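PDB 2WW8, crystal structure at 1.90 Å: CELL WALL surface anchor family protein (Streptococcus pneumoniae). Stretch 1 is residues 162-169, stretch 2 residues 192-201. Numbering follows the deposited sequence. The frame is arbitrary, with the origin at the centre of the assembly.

Stretch 1 162-169: KVDGSEKN
Stretch 2, residues 192-201: RIYQVNNLDD

The two stretches pack through apolar side chains, with no hydrogen bond crossing between them; together they bury 343 Å². They run in the same sense: Val163 CA lies 7.7 Å from Ile193 CA, Gly165 CA lies 6.3 Å from Val196 CA, and Ser166 CA lies 6.4 Å from Leu199 CA, so the chains draw closer after the first pair.

Stretch 1 is shaped by a type II beta turn from Val163 to Ser166. Asp164 (phi/psi -71/139) and Gly165 (94/-7) occupy its central positions, and Ser166 N donates to Val163 O at 3.3 Å. Ser166, at chi1 71° (p), folds its hydroxyl back so that OG donates to the same Val163 O at 2.6 Å; this buried polar group is thereby satisfied within its own stretch. Glycine suits position 165 on backbone grounds alone, since a CB at these angles would jam against the carbonyl O of Asp164; it would also sit tight against Val196 CG2. Stretch 2 enters in strand conformation, continuing from earlier in the chain, and turns a corner at Asn197, and Leu199 (-65/-48) and Asp200 (-62/-29) follow in non-extended conformation.

Leu199 covers the most surface, 73 Å². Its CB points toward stretch 1, and chi1 -172° (t) with chi2 58° (p) spreads the two methyls along the backbone there. CD1 lies 3.7 Å from Ser166 CA, while CD2 reaches Gly165 O at 3.6 Å and Glu167 O at 3.4 Å. A branched apolar end fits here because it packs against several backbone atoms at once.

Val163 and Val196, covering 50 and 48 Å², form the other part of the contact. Both point toward the opposite stretch with chi1 in t (169° and -180°). Val163 CG1 meets Val196 CG2 at 4.5 Å, and Val163 CG2 meets Ile193 CD1, also at 4.5 Å; Ile193 extends that methyl with chi1 -69° (m) and chi2 156° (t). Val163 and Ile193 are buried, as their apolar side chains favour. Val196 also packs on the turn, with CG1 3.6 Å from Gly165 O and CG2 4.2 Å from Ser166 N. Tyr194 and Gln195 direct their CB atoms away from stretch 1 and cover none of it.

At the periphery, the CA-to-CB bond of Lys168 points toward stretch 2, and the side chain, t at chi1, chi3 and chi4 (-177°, -172°, 163°), bends at chi2 (87°, p). Its NZ forms a long salt bridge with Asp200 OD1 at 3.8 Å. Asp200 leaves its backbone sideways, but chi1 -66° (m) brings its end nearer, placing opposite charges together at an accessible edge.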

ATOM      1  N   LYS A 162      -6.868  13.621  -1.474  1.00 19.12           N
ATOM      2  CA  LYS A 162      -5.953  14.296  -2.382  1.00 18.19           C
ATOM      3  C   LYS A 162      -4.647  13.551  -2.565  1.00 19.17           C
ATOM      4  O   LYS A 162      -4.064  12.975  -1.620  1.00 20.08           O
ATOM      5  CB  LYS A 162      -5.734  15.735  -1.893  1.00 18.45           C
ATOM      6  CG  LYS A 162      -7.023  16.544  -1.908  1.00 20.12           C
ATOM      7  CD  LYS A 162      -6.834  17.961  -1.295  1.00 21.59           C
ATOM      8  CE  LYS A 162      -8.154  18.496  -0.764  1.00 23.54           C
ATOM      9  NZ  LYS A 162      -8.017  19.953  -0.435  1.00 25.68           N
ATOM     10  N   VAL A 163      -4.208  13.518  -3.818  1.00 19.24           N
ATOM     11  CA  VAL A 163      -3.035  12.727  -4.178  1.00 20.05           C
ATOM     12  C   VAL A 163      -1.821  13.660  -4.081  1.00 21.67           C
ATOM     13  O   VAL A 163      -1.847  14.780  -4.617  1.00 20.44           O
ATOM     14  CB  VAL A 163      -3.166  12.185  -5.606  1.00 21.33           C
ATOM     15  CG1 VAL A 163      -1.823  11.591  -6.069  1.00 19.65           C
ATOM     16  CG2 VAL A 163      -4.319  11.146  -5.745  1.00 16.30           C
ATOM     17  N   ASP A 164      -0.793  13.239  -3.348  1.00 23.00           N
ATOM     18  CA  ASP A 164       0.429  14.061  -3.213  1.00 25.27           C
ATOM     19  C   ASP A 164       1.191  14.075  -4.540  1.00 24.43           C
ATOM     20  O   ASP A 164       1.286  13.027  -5.187  1.00 24.27           O
ATOM     21  CB  ASP A 164       1.372  13.504  -2.150  1.00 26.61           C
ATOM     22  CG  ASP A 164       0.784  13.558  -0.755  1.00 32.88           C
ATOM     23  OD1 ASP A 164       0.298  14.638  -0.363  1.00 38.57           O
ATOM     24  OD2 ASP A 164       0.818  12.532  -0.030  1.00 42.00           O
ATOM     25  N   GLY A 165       1.720  15.236  -4.915  1.00 22.96           N
ATOM     26  CA  GLY A 165       2.329  15.477  -6.216  1.00 21.94           C
ATOM     27  C   GLY A 165       1.362  16.072  -7.231  1.00 22.06           C
ATOM     28  O   GLY A 165       1.772  16.409  -8.346  1.00 21.92           O
ATOM     29  N   SER A 166       0.077  16.169  -6.876  1.00 21.44           N
ATOM     30  CA  SER A 166      -0.930  16.788  -7.752  1.00 21.70           C
ATOM     31  C   SER A 166      -1.336  18.230  -7.367  1.00 22.34           C
ATOM     32  O   SER A 166      -2.233  18.806  -7.993  1.00 21.84           O
ATOM     33  CB  SER A 166      -2.142  15.866  -7.936  1.00 20.74           C
ATOM     34  OG  SER A 166      -2.843  15.833  -6.718  1.00 18.13           O
ATOM     35  N   GLU A 167      -0.676  18.793  -6.348  1.00 24.01           N
ATOM     36  CA  GLU A 167      -0.927  20.151  -5.864  1.00 26.42           C
ATOM     37  C   GLU A 167      -0.526  21.153  -6.937  1.00 27.33           C
ATOM     38  O   GLU A 167       0.569  21.056  -7.497  1.00 28.05           O
ATOM     39  CB  GLU A 167      -0.185  20.491  -4.570  1.00 26.64           C
ATOM     40  CG  GLU A 167      -0.633  21.827  -3.914  1.00 30.61           C
ATOM     41  CD  GLU A 167       0.495  22.860  -3.692  1.00 37.22           C
ATOM     42  OE1 GLU A 167       1.661  22.443  -3.494  1.00 40.78           O
ATOM     43  OE2 GLU A 167       0.257  24.100  -3.713  1.00 36.53           O
ATOM     44  N   LYS A 168      -1.431  22.085  -7.221  1.00 28.30           N
ATOM     45  CA  LYS A 168      -1.173  23.217  -8.122  1.00 29.43           C
ATOM     46  C   LYS A 168      -1.742  24.499  -7.520  1.00 28.71           C
ATOM     47  O   LYS A 168      -2.939  24.791  -7.619  1.00 28.50           O
ATOM     48  CB  LYS A 168      -1.743  22.959  -9.525  1.00 30.15           C
ATOM     49  CG  LYS A 168      -1.474  24.024 -10.581  1.00 32.30           C
ATOM     50  CD  LYS A 168      -0.140  23.812 -11.290  1.00 36.92           C
ATOM     51  CE  LYS A 168       0.088  25.043 -12.171  1.00 39.75           C
ATOM     52  NZ  LYS A 168       1.498  25.214 -12.622  1.00 43.06           N
ATOM     53  N   ASN A 169      -0.861  25.254  -6.872  1.00 29.42           N
ATOM     54  CA  ASN A 169      -1.231  26.548  -6.322  1.00 28.65           C
ATOM     55  C   ASN A 169      -2.297  26.470  -5.233  1.00 27.69           C
ATOM     56  O   ASN A 169      -3.279  27.214  -5.264  1.00 27.28           O
ATOM     57  CB  ASN A 169      -1.643  27.490  -7.455  1.00 29.64           C
ATOM     58  CG  ASN A 169      -0.440  28.089  -8.172  1.00 30.90           C
ATOM     59  OD1 ASN A 169       0.428  28.690  -7.535  1.00 31.37           O
ATOM     60  ND2 ASN A 169      -0.387  27.938  -9.492  1.00 30.18           N
ATOM     61  N   ARG A 192      -5.067   2.563  -7.590  1.00 14.19           N
ATOM     62  CA  ARG A 192      -4.707   3.938  -7.201  1.00 14.77           C
ATOM     63  C   ARG A 192      -3.925   4.624  -8.317  1.00 15.98           C
ATOM     64  O   ARG A 192      -3.397   3.973  -9.207  1.00 16.81           O
ATOM     65  CB  ARG A 192      -3.869   3.935  -5.900  1.00 14.07           C
ATOM     66  CG  ARG A 192      -2.501   3.248  -6.046  1.00 13.45           C
ATOM     67  CD  ARG A 192      -1.581   3.636  -4.917  1.00 13.56           C
ATOM     68  NE  ARG A 192      -0.329   2.869  -5.054  1.00 18.11           N
ATOM     69  CZ  ARG A 192       0.831   3.193  -4.498  1.00 18.96           C
ATOM     70  NH1 ARG A 192       0.872   4.263  -3.715  1.00 18.90           N
ATOM     71  NH2 ARG A 192       1.938   2.463  -4.695  1.00 16.31           N
ATOM     72  N   ILE A 193      -3.835   5.940  -8.247  1.00 16.47           N
ATOM     73  CA  ILE A 193      -2.808   6.665  -8.990  1.00 15.54           C
ATOM     74  C   ILE A 193      -1.582   6.458  -8.090  1.00 15.93           C
ATOM     75  O   ILE A 193      -1.639   6.765  -6.892  1.00 15.66           O
ATOM     76  CB  ILE A 193      -3.194   8.171  -9.161  1.00 15.71           C
ATOM     77  CG1 ILE A 193      -4.392   8.343 -10.114  1.00 15.59           C
ATOM     78  CG2 ILE A 193      -1.996   8.985  -9.719  1.00 18.67           C
ATOM     79  CD1 ILE A 193      -5.148   9.638  -9.872  1.00 15.94           C
ATOM     80  N   TYR A 194      -0.492   5.891  -8.624  1.00 16.19           N
ATOM     81  CA  TYR A 194       0.716   5.715  -7.793  1.00 16.78           C
ATOM     82  C   TYR A 194       1.843   6.700  -8.119  1.00 17.67           C
ATOM     83  O   TYR A 194       2.865   6.785  -7.420  1.00 18.38           O
ATOM     84  CB  TYR A 194       1.265   4.292  -7.873  1.00 16.55           C
ATOM     85  CG  TYR A 194       1.962   3.980  -9.190  1.00 14.34           C
ATOM     86  CD1 TYR A 194       1.245   3.762 -10.355  1.00 15.30           C
ATOM     87  CD2 TYR A 194       3.350   3.908  -9.236  1.00 16.46           C
ATOM     88  CE1 TYR A 194       1.889   3.467 -11.544  1.00 14.16           C
ATOM     89  CE2 TYR A 194       4.026   3.638 -10.388  1.00 17.72           C
ATOM     90  CZ  TYR A 194       3.290   3.407 -11.528  1.00 21.12           C
ATOM     91  OH  TYR A 194       3.982   3.117 -12.665  1.00 16.16           O
ATOM     92  N   GLN A 195       1.671   7.428  -9.207  1.00 19.08           N
ATOM     93  CA  GLN A 195       2.578   8.511  -9.536  1.00 21.87           C
ATOM     94  C   GLN A 195       1.950   9.490 -10.509  1.00 21.53           C
ATOM     95  O   GLN A 195       1.089   9.130 -11.311  1.00 20.99           O
ATOM     96  CB  GLN A 195       3.927   8.006 -10.082  1.00 24.15           C
ATOM     97  CG  GLN A 195       3.860   7.240 -11.407  1.00 26.19           C
ATOM     98  CD  GLN A 195       5.255   6.767 -11.875  1.00 30.03           C
ATOM     99  OE1 GLN A 195       6.200   6.711 -11.093  1.00 31.79           O
ATOM    100  NE2 GLN A 195       5.377   6.445 -13.150  1.00 30.32           N
ATOM    101  N   VAL A 196       2.432  10.727 -10.407  1.00 20.96           N
ATOM    102  CA  VAL A 196       2.115  11.808 -11.316  1.00 21.00           C
ATOM    103  C   VAL A 196       3.295  11.830 -12.308  1.00 21.65           C
ATOM    104  O   VAL A 196       4.438  12.095 -11.900  1.00 20.36           O
ATOM    105  CB  VAL A 196       1.973  13.110 -10.462  1.00 22.22           C
ATOM    106  CG1 VAL A 196       1.630  14.366 -11.274  1.00 19.67           C
ATOM    107  CG2 VAL A 196       0.951  12.843  -9.344  1.00 18.41           C
ATOM    108  N   ASN A 197       3.017  11.539 -13.583  1.00 19.47           N
ATOM    109  CA  ASN A 197       4.055  11.566 -14.615  1.00 19.44           C
ATOM    110  C   ASN A 197       4.342  12.949 -15.139  1.00 18.96           C
ATOM    111  O   ASN A 197       5.493  13.294 -15.365  1.00 18.28           O
ATOM    112  CB  ASN A 197       3.727  10.669 -15.801  1.00 19.39           C
ATOM    113  CG  ASN A 197       3.537   9.221 -15.370  1.00 19.85           C
ATOM    114  OD1 ASN A 197       4.077   8.808 -14.347  1.00 20.40           O
ATOM    115  ND2 ASN A 197       2.731   8.474 -16.100  1.00 18.57           N
ATOM    116  N   ASN A 198       3.292  13.724 -15.362  1.00 18.02           N
ATOM    117  CA  ASN A 198       3.501  15.101 -15.800  1.00 16.90           C
ATOM    118  C   ASN A 198       2.241  15.882 -15.392  1.00 17.74           C
ATOM    119  O   ASN A 198       1.161  15.724 -15.974  1.00 15.91           O
ATOM    120  CB  ASN A 198       3.804  15.111 -17.310  1.00 16.77           C
ATOM    121  CG  ASN A 198       4.196  16.478 -17.818  1.00 19.91           C
ATOM    122  OD1 ASN A 198       3.722  17.501 -17.320  1.00 21.97           O
ATOM    123  ND2 ASN A 198       5.060  16.516 -18.823  1.00 22.59           N
ATOM    124  N   LEU A 199       2.387  16.713 -14.364  1.00 18.44           N
ATOM    125  CA  LEU A 199       1.225  17.363 -13.772  1.00 20.07           C
ATOM    126  C   LEU A 199       0.520  18.333 -14.726  1.00 20.63           C
ATOM    127  O   LEU A 199      -0.714  18.250 -14.858  1.00 21.02           O
ATOM    128  CB  LEU A 199       1.484  17.986 -12.386  1.00 19.14           C
ATOM    129  CG  LEU A 199       0.256  18.517 -11.632  1.00 18.16           C
ATOM    130  CD1 LEU A 199      -0.839  17.454 -11.373  1.00 14.34           C
ATOM    131  CD2 LEU A 199       0.734  19.188 -10.348  1.00 18.42           C
ATOM    132  N   ASP A 200       1.306  19.200 -15.363  1.00 20.20           N
ATOM    133  CA  ASP A 200       0.831  20.211 -16.306  1.00 21.40           C
ATOM    134  C   ASP A 200       0.154  19.605 -17.508  1.00 20.99           C
ATOM    135  O   ASP A 200      -0.733  20.214 -18.103  1.00 22.49           O
ATOM    136  CB  ASP A 200       1.951  21.154 -16.779  1.00 21.44           C
ATOM    137  CG  ASP A 200       2.503  22.019 -15.644  1.00 24.38           C
ATOM    138  OD1 ASP A 200       2.005  21.987 -14.485  1.00 23.63           O
ATOM    139  OD2 ASP A 200       3.470  22.765 -15.916  1.00 29.11           O
ATOM    140  N   ASP A 201       0.565  18.406 -17.872  1.00 19.48           N
ATOM    141  CA  ASP A 201      -0.067  17.716 -18.979  1.00 19.33           C
ATOM    142  C   ASP A 201      -1.083  16.614 -18.586  1.00 18.51           C
ATOM    143  O   ASP A 201      -1.567  15.840 -19.426  1.00 17.36           O
ATOM    144  CB  ASP A 201       1.068  17.198 -19.851  1.00 19.84           C
ATOM    145  CG  ASP A 201       0.582  16.715 -21.194  1.00 23.59           C
ATOM    146  OD1 ASP A 201      -0.161  17.482 -21.841  1.00 21.54           O
ATOM    147  OD2 ASP A 201       0.941  15.572 -21.577  1.00 25.39           O
TER